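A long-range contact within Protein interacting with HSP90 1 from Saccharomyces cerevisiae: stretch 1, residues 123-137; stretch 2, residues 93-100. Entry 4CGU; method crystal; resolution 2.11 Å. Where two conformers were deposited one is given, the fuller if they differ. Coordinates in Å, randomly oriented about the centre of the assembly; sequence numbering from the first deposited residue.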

# COMPACT_ATOMS: atom_id res chain seq x y z
N TYR B 123 -8.59 3.16 10.77
CA TYR B 123 -9.85 3.87 10.97
C TYR B 123 -10.86 3.32 9.99
O TYR B 123 -10.53 3.08 8.83
CB TYR B 123 -9.64 5.37 10.77
CG TYR B 123 -8.77 5.96 11.85
CD1 TYR B 123 -9.32 6.40 13.06
CD2 TYR B 123 -7.39 6.06 11.68
CE1 TYR B 123 -8.51 6.94 14.06
CE2 TYR B 123 -6.58 6.59 12.67
CZ TYR B 123 -7.15 7.03 13.86
OH TYR B 123 -6.34 7.55 14.84
N ILE B 124 -12.08 3.10 10.46
CA ILE B 124 -13.13 2.51 9.64
C ILE B 124 -14.10 3.59 9.17
O ILE B 124 -14.38 3.71 7.98
CB ILE B 124 -13.87 1.39 10.39
CG1 ILE B 124 -12.89 0.28 10.77
CG2 ILE B 124 -15.03 0.84 9.55
CD1 ILE B 124 -12.22 -0.40 9.57
N ASN B 125 -14.62 4.35 10.12
CA ASN B 125 -15.35 5.58 9.83
C ASN B 125 -15.28 6.55 11.00
O ASN B 125 -14.41 6.42 11.86
CB ASN B 125 -16.80 5.31 9.40
CG ASN B 125 -17.58 4.44 10.39
OD1 ASN B 125 -17.34 4.48 11.59
ND2 ASN B 125 -18.52 3.66 9.86
N GLY B 126 -16.19 7.51 11.03
CA GLY B 126 -16.21 8.51 12.08
C GLY B 126 -16.33 7.90 13.46
O GLY B 126 -15.69 8.35 14.42
N LYS B 127 -17.14 6.85 13.56
CA LYS B 127 -17.37 6.18 14.83
C LYS B 127 -16.22 5.26 15.23
O LYS B 127 -15.78 5.27 16.39
CB LYS B 127 -18.67 5.36 14.76
N LEU B 128 -15.71 4.50 14.28
CA LEU B 128 -14.94 3.30 14.61
C LEU B 128 -13.47 3.29 14.18
O LEU B 128 -13.13 3.69 13.06
CB LEU B 128 -15.67 2.08 14.04
CG LEU B 128 -15.28 0.69 14.54
CD1 LEU B 128 -15.17 0.67 16.05
CD2 LEU B 128 -16.32 -0.31 14.09
N SER B 129 -12.61 2.83 15.07
CA SER B 129 -11.19 2.67 14.77
C SER B 129 -10.64 1.40 15.43
O SER B 129 -10.95 1.12 16.59
CB SER B 129 -10.39 3.88 15.25
OG SER B 129 -10.29 3.90 16.66
N ILE B 130 -9.83 0.66 14.69
CA ILE B 130 -9.23 -0.56 15.19
C ILE B 130 -7.73 -0.39 15.25
O ILE B 130 -7.04 -0.45 14.22
CB ILE B 130 -9.50 -1.75 14.24
CG1 ILE B 130 -10.91 -1.68 13.66
CG2 ILE B 130 -9.25 -3.08 14.97
CD1 ILE B 130 -11.99 -2.01 14.64
N PRO B 131 -7.20 -0.14 16.45
CA PRO B 131 -5.74 -0.19 16.59
C PRO B 131 -5.30 -1.61 16.28
O PRO B 131 -6.01 -2.55 16.63
CB PRO B 131 -5.52 0.12 18.07
CG PRO B 131 -6.74 0.87 18.49
CD PRO B 131 -7.86 0.28 17.70
N LEU B 132 -4.17 -1.77 15.61
CA LEU B 132 -3.71 -3.10 15.23
C LEU B 132 -2.68 -3.59 16.23
O LEU B 132 -1.91 -2.79 16.76
CB LEU B 132 -3.13 -3.08 13.82
CG LEU B 132 -4.07 -2.57 12.72
CD1 LEU B 132 -3.41 -2.72 11.36
CD2 LEU B 132 -5.41 -3.30 12.75
N PRO B 133 -2.66 -4.91 16.50
CA PRO B 133 -1.69 -5.49 17.44
C PRO B 133 -0.28 -5.09 17.04
O PRO B 133 0.03 -5.05 15.86
CB PRO B 133 -1.89 -7.00 17.24
CG PRO B 133 -3.26 -7.14 16.69
CD PRO B 133 -3.48 -5.93 15.83
N ARG B 134 0.56 -4.79 18.03
CA ARG B 134 1.88 -4.23 17.77
C ARG B 134 2.89 -5.28 17.31
O ARG B 134 3.95 -4.94 16.79
CB ARG B 134 2.40 -3.51 19.01
CG ARG B 134 2.49 -4.39 20.24
CD ARG B 134 2.88 -3.59 21.46
NE ARG B 134 2.07 -2.39 21.59
CZ ARG B 134 2.00 -1.65 22.69
NH1 ARG B 134 2.69 -2.00 23.76
NH2 ARG B 134 1.23 -0.57 22.72
N ASP B 135 2.55 -6.55 17.48
CA ASP B 135 3.47 -7.63 17.13
C ASP B 135 3.28 -8.14 15.71
O ASP B 135 3.75 -9.23 15.37
CB ASP B 135 3.31 -8.80 18.11
CG ASP B 135 1.99 -9.53 17.94
OD1 ASP B 135 0.94 -8.86 17.84
OD2 ASP B 135 2.00 -10.78 17.91
N ILE B 136 2.59 -7.37 14.88
CA ILE B 136 2.31 -7.77 13.50
C ILE B 136 2.92 -6.80 12.49
O ILE B 136 2.77 -5.59 12.63
CB ILE B 136 0.79 -7.87 13.26
CG1 ILE B 136 0.25 -9.18 13.81
CG2 ILE B 136 0.45 -7.75 11.79
CD1 ILE B 136 -1.26 -9.29 13.70
N VAL B 137 3.60 -7.33 11.48
CA VAL B 137 4.06 -6.50 10.38
C VAL B 137 2.87 -6.09 9.52
O VAL B 137 2.09 -6.93 9.07
CB VAL B 137 5.19 -7.17 9.54
CG1 VAL B 137 6.36 -7.54 10.44
CG2 VAL B 137 4.68 -8.40 8.79
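Stretch 2, residues 93-100: YKLRILIE

Stretch 2 lies on stretch 1 as an extended segment, with residues 95-100 forming a strand that continues later in the chain. Stretch 1 is mostly loop and turn, with a short strand at 129-131. The two run in opposite directions: Ile124 lies nearest Ile99, Ile130 nearest Ile97, and Ile136 nearest Lys94. The CA atoms of Ile124 and Ile99 are 9.4 Å apart, those of Ile130 and Ile97 8.7 Å, and those of Ile136 and Lys94 7.2 Å. The backbones are therefore closest near the end of stretch 1. No hydrogen bond crosses between the stretches. Side chains fill the gap, and the contact is almost wholly apolar, burying 403 Å² in total.

Stretch 2 alternates as an extended strand does. Leu95, Ile97 and Ile99 point toward stretch 1, while Arg96, Leu98 and Glu100 make no contact with it.

Ile124 begins the contact. Its CG1 packs 3.5 Å from CD1 of Ile99. The chain then turns through residues that do not reach stretch 2. This turn is held by its own bonds: Ile124 N donates to Leu128 O at 2.9 Å, and Leu128 N donates to Asn125 OD1 at 3.1 Å. The return brings Leu128 back to Ile99, with Leu128 CD2 3.6 Å from Ile99 CG2. Ile99 thus meets side chains from both ends of the turn, and it has the largest area covered by the other stretch.

Ser129 points away. Ile130 points toward stretch 2 and bridges two of its residues: Ile130 CG2 is 3.8 Å from Ile97 CD1, and Ile130 CD1 is 4.0 Å from Ile99 CD1. Pro131 is exposed and out of reach.

Leu132 leaves its backbone sideways, but the end of its side chain comes nearer. Its CD2 lies 4.0 Å from Ile97 CD1 and 4.4 Å from Leu95 CD2. Pro133 follows, with its CD 3.6 Å from Leu95 CD2. A type I turn from Pro133 to Ile136 carries Arg134 and Asp135 clear of stretch 2.

Ile136 closes the contact. It points toward stretch 2, and its CD1 sits 3.7 Å from Lys94 CB and 3.8 Å from Leu95 CB. Lys94 also starts toward stretch 1, but the end of its side chain leads away, so its aliphatic base makes the contact. Val137 points sideways and makes no contact; its CG2 is 6.0 Å from Lys94 CG.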

# COMPACT_ATOMS: atom_id res chain seq x y z
N TYR B 93 -2.26 -14.21 6.16
CA TYR B 93 -2.55 -13.12 7.07
C TYR B 93 -2.34 -13.59 8.51
O TYR B 93 -2.32 -14.79 8.77
CB TYR B 93 -3.99 -12.64 6.88
CG TYR B 93 -4.98 -13.77 6.70
CD1 TYR B 93 -5.49 -14.45 7.80
CD2 TYR B 93 -5.39 -14.17 5.44
CE1 TYR B 93 -6.39 -15.49 7.65
CE2 TYR B 93 -6.29 -15.21 5.27
CZ TYR B 93 -6.78 -15.86 6.38
OH TYR B 93 -7.68 -16.90 6.24
N LYS B 94 -2.17 -12.64 9.42
CA LYS B 94 -1.97 -12.95 10.83
C LYS B 94 -3.23 -12.67 11.63
O LYS B 94 -3.46 -13.26 12.69
CB LYS B 94 -0.83 -12.11 11.41
CG LYS B 94 0.51 -12.29 10.71
CD LYS B 94 0.99 -13.72 10.81
CE LYS B 94 2.35 -13.89 10.15
NZ LYS B 94 2.79 -15.32 10.16
N LEU B 95 -4.04 -11.75 11.12
CA LEU B 95 -5.16 -11.22 11.88
C LEU B 95 -6.40 -11.09 11.02
O LEU B 95 -6.33 -10.61 9.88
CB LEU B 95 -4.79 -9.85 12.46
CG LEU B 95 -5.89 -9.09 13.19
CD1 LEU B 95 -6.23 -9.75 14.52
CD2 LEU B 95 -5.49 -7.63 13.38
N ARG B 96 -7.54 -11.51 11.57
CA ARG B 96 -8.83 -11.21 10.97
C ARG B 96 -9.69 -10.38 11.92
O ARG B 96 -9.82 -10.71 13.10
CB ARG B 96 -9.59 -12.48 10.59
CG ARG B 96 -10.97 -12.20 10.01
CD ARG B 96 -11.81 -13.45 9.90
NE ARG B 96 -12.28 -13.91 11.21
CZ ARG B 96 -12.72 -15.14 11.45
NH1 ARG B 96 -12.73 -16.04 10.47
NH2 ARG B 96 -13.13 -15.48 12.66
N ILE B 97 -10.27 -9.30 11.40
CA ILE B 97 -11.18 -8.45 12.16
C ILE B 97 -12.56 -8.54 11.54
O ILE B 97 -12.71 -8.37 10.33
CB ILE B 97 -10.73 -6.99 12.11
CG1 ILE B 97 -9.25 -6.88 12.47
CG2 ILE B 97 -11.59 -6.12 13.02
CD1 ILE B 97 -8.64 -5.54 12.17
N LEU B 98 -13.57 -8.83 12.36
CA LEU B 98 -14.96 -8.80 11.94
C LEU B 98 -15.66 -7.60 12.55
O LEU B 98 -15.68 -7.43 13.77
CB LEU B 98 -15.70 -10.06 12.40
CG LEU B 98 -15.16 -11.41 11.95
CD1 LEU B 98 -16.14 -12.53 12.27
CD2 LEU B 98 -14.86 -11.38 10.47
N ILE B 99 -16.23 -6.76 11.70
CA ILE B 99 -17.02 -5.64 12.18
C ILE B 99 -18.46 -5.86 11.75
O ILE B 99 -18.75 -5.94 10.56
CB ILE B 99 -16.53 -4.30 11.63
CG1 ILE B 99 -15.05 -4.10 11.98
CG2 ILE B 99 -17.39 -3.16 12.16
CD1 ILE B 99 -14.55 -2.71 11.70
N GLU B 100 -19.35 -5.97 12.73
CA GLU B 100 -20.74 -6.33 12.46
C GLU B 100 -21.71 -5.26 12.96
O GLU B 100 -21.62 -4.81 14.10
CB GLU B 100 -21.04 -7.66 13.13
CG GLU B 100 -22.41 -8.21 12.85
CD GLU B 100 -22.60 -9.62 13.40
OE1 GLU B 100 -21.59 -10.27 13.73
OE2 GLU B 100 -23.76 -10.06 13.50